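Long-range contact in putative sugar phosphate isomerase (Acidithiobacillus ferrooxidans, PDB 3L2H), which is a cupin-family protein that probably binds a metal ion and may act as a sugar phosphate isomerase, though its substrate is not established: residues Glu61-His66 against Val129-Gln134. Numbering follows the deposited sequence.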
loop_
_atom_site.group_PDB
_atom_site.type_symbol
_atom_site.label_atom_id
_atom_site.label_comp_id
_atom_site.label_asym_id
_atom_site.label_seq_id
_atom_site.Cartn_x
_atom_site.Cartn_y
_atom_site.Cartn_z
ATOM N N GLU B 61 22.842 -15.218 3.196
ATOM C CA GLU B 61 23.783 -14.431 3.990
ATOM C C GLU B 61 23.005 -13.882 5.154
ATOM O O GLU B 61 21.897 -13.358 4.972
ATOM C CB GLU B 61 24.381 -13.277 3.186
ATOM C CG GLU B 61 25.170 -12.271 4.035
ATOM C CD GLU B 61 26.433 -12.838 4.669
ATOM O OE1 GLU B 61 26.840 -13.956 4.282
ATOM O OE2 GLU B 61 27.065 -12.171 5.556
ATOM N N TYR B 62 23.539 -14.043 6.359
ATOM C CA TYR B 62 22.959 -13.503 7.605
ATOM C C TYR B 62 22.333 -12.146 7.368
ATOM O O TYR B 62 23.026 -11.208 6.969
ATOM C CB TYR B 62 24.062 -13.400 8.622
ATOM C CG TYR B 62 23.680 -13.062 10.046
ATOM C CD1 TYR B 62 22.931 -13.940 10.829
ATOM C CD2 TYR B 62 24.080 -11.862 10.611
ATOM C CE1 TYR B 62 22.609 -13.631 12.165
ATOM C CE2 TYR B 62 23.790 -11.546 11.932
ATOM C CZ TYR B 62 23.057 -12.432 12.697
ATOM O OH TYR B 62 22.765 -12.095 13.972
ATOM N N HIS B 63 21.014 -12.045 7.597
ATOM C CA HIS B 63 20.310 -10.827 7.219
ATOM C C HIS B 63 19.068 -10.514 8.070
ATOM O O HIS B 63 18.520 -11.370 8.773
ATOM C CB HIS B 63 19.912 -10.906 5.731
ATOM C CG HIS B 63 18.814 -11.883 5.468
ATOM N ND1 HIS B 63 19.047 -13.192 5.116
ATOM C CD2 HIS B 63 17.468 -11.775 5.634
ATOM C CE1 HIS B 63 17.894 -13.828 4.992
ATOM N NE2 HIS B 63 16.920 -13.002 5.342
ATOM N N LEU B 64 18.630 -9.260 7.953
ATOM C CA LEU B 64 17.479 -8.727 8.663
ATOM C C LEU B 64 16.666 -7.902 7.689
ATOM O O LEU B 64 17.189 -6.963 7.075
ATOM C CB LEU B 64 17.939 -7.814 9.801
ATOM C CG LEU B 64 16.833 -7.149 10.614
ATOM C CD1 LEU B 64 16.067 -8.157 11.465
ATOM C CD2 LEU B 64 17.440 -6.081 11.511
ATOM N N HIS B 65 15.390 -8.240 7.535
ATOM C CA HIS B 65 14.459 -7.437 6.733
ATOM C C HIS B 65 13.760 -6.381 7.597
ATOM O O HIS B 65 13.334 -6.649 8.712
ATOM C CB HIS B 65 13.346 -8.301 6.144
ATOM C CG HIS B 65 13.771 -9.217 5.050
ATOM N ND1 HIS B 65 13.758 -8.835 3.732
ATOM C CD2 HIS B 65 14.122 -10.526 5.062
ATOM C CE1 HIS B 65 14.163 -9.849 2.983
ATOM N NE2 HIS B 65 14.390 -10.884 3.763
ATOM N N HIS B 66 13.573 -5.209 7.043
ATOM C CA HIS B 66 12.869 -4.155 7.735
ATOM C C HIS B 66 11.368 -4.102 7.406
ATOM O O HIS B 66 10.617 -3.542 8.198
ATOM C CB HIS B 66 13.483 -2.788 7.366
ATOM C CG HIS B 66 14.859 -2.573 7.898
ATOM N ND1 HIS B 66 15.280 -1.356 8.389
ATOM C CD2 HIS B 66 15.915 -3.417 8.019
ATOM C CE1 HIS B 66 16.535 -1.466 8.784
ATOM N NE2 HIS B 66 16.941 -2.707 8.574
ATOM N N VAL B 129 17.201 -4.206 3.714
ATOM C CA VAL B 129 17.747 -5.424 4.265
ATOM C C VAL B 129 19.138 -5.166 4.774
ATOM O O VAL B 129 19.967 -4.614 4.040
ATOM C CB VAL B 129 17.796 -6.549 3.238
ATOM C CG1 VAL B 129 18.327 -7.866 3.920
ATOM C CG2 VAL B 129 16.427 -6.736 2.561
ATOM N N ASP B 130 19.415 -5.587 6.011
ATOM C CA ASP B 130 20.731 -5.427 6.590
ATOM C C ASP B 130 21.492 -6.725 6.500
ATOM O O ASP B 130 20.927 -7.791 6.726
ATOM C CB ASP B 130 20.674 -5.010 8.039
ATOM C CG ASP B 130 20.295 -3.557 8.205
ATOM O OD1 ASP B 130 20.572 -2.788 7.261
ATOM O OD2 ASP B 130 19.651 -3.207 9.222
ATOM N N TYR B 131 22.766 -6.611 6.116
ATOM C CA TYR B 131 23.705 -7.737 6.141
ATOM C C TYR B 131 24.790 -7.421 7.166
ATOM O O TYR B 131 25.878 -6.951 6.815
ATOM C CB TYR B 131 24.277 -7.985 4.753
ATOM C CG TYR B 131 23.232 -8.292 3.721
ATOM C CD1 TYR B 131 22.634 -9.530 3.657
ATOM C CD2 TYR B 131 22.834 -7.328 2.821
ATOM C CE1 TYR B 131 21.684 -9.825 2.714
ATOM C CE2 TYR B 131 21.862 -7.600 1.868
ATOM C CZ TYR B 131 21.312 -8.850 1.805
ATOM O OH TYR B 131 20.335 -9.115 0.863
ATOM N N PRO B 132 24.499 -7.666 8.443
ATOM C CA PRO B 132 25.429 -7.156 9.470
ATOM C C PRO B 132 26.875 -7.678 9.344
ATOM O O PRO B 132 27.810 -6.929 9.651
ATOM C CB PRO B 132 24.799 -7.597 10.787
ATOM C CG PRO B 132 23.311 -7.877 10.469
ATOM C CD PRO B 132 23.275 -8.284 9.016
ATOM N N ASN B 133 27.064 -8.909 8.879
ATOM C CA ASN B 133 28.415 -9.492 8.809
ATOM C C ASN B 133 29.220 -8.924 7.661
ATOM O O ASN B 133 30.470 -9.014 7.685
ATOM C CB ASN B 133 28.396 -11.030 8.743
ATOM C CG ASN B 133 27.890 -11.658 10.049
ATOM O OD1 ASN B 133 27.874 -11.001 11.108
ATOM N ND2 ASN B 133 27.473 -12.896 9.977
ATOM N N GLN B 134 28.542 -8.303 6.705
ATOM C CA GLN B 134 29.209 -7.623 5.637
ATOM C C GLN B 134 29.245 -6.085 5.856
ATOM O O GLN B 134 29.787 -5.409 5.032
ATOM C CB GLN B 134 28.534 -7.925 4.284
ATOM C CG GLN B 134 28.386 -9.452 3.995
ATOM C CD GLN B 134 29.676 -10.198 4.138
ATOM O OE1 GLN B 134 30.740 -9.688 3.762
ATOM N NE2 GLN B 134 29.624 -11.397 4.695
HETATM O O HOH W 1 25.554 -10.420 7.077
HETATM O O HOH W 2 27.753 -14.069 7.324
#
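Glu61 and Gln134 close one end of this antiparallel pairing, His66 and Asp130 the other. Gln134 NE2 donates an almost straight bond to Glu61 OE2 (2.8 Å, 170°), arriving from above the carboxylate plane. Two waters also donate to OE2: one is held by Asn133 N and donates to Tyr62 O, the other is held by Asn133 ND2. OE2 is thus gripped by three donors. Glu61 CG lies 3.8 Å from Tyr131 CD1, and the bend at chi2 turns CD toward Gln134. An alanine in place of Glu61 would probably leave Gln134 NE2 and both waters without their shared acceptor and set the amide free to turn. The Asn133 amide lies nearly parallel to the Tyr62 ring (10°), its ND2 3.6 Å from Tyr62 CD2. Asp130 pairs with Leu64 through two backbone bonds, while its side chain reaches His66: His66 NE2 donates to Asp130 OD2 (2.8 Å), which lies in the ring plane but is met from above the carboxylate plane, the planes 85° apart. Arg137 makes a salt bridge with OD1. Val129 CG2 lies 3.6 Å from His65 ND1, which is hydrogen-bonded to Asp127. His63, His65, Glu70 and His105 match the HxH...E...H ligand set of cupins, consistent with a metal site in the barrel.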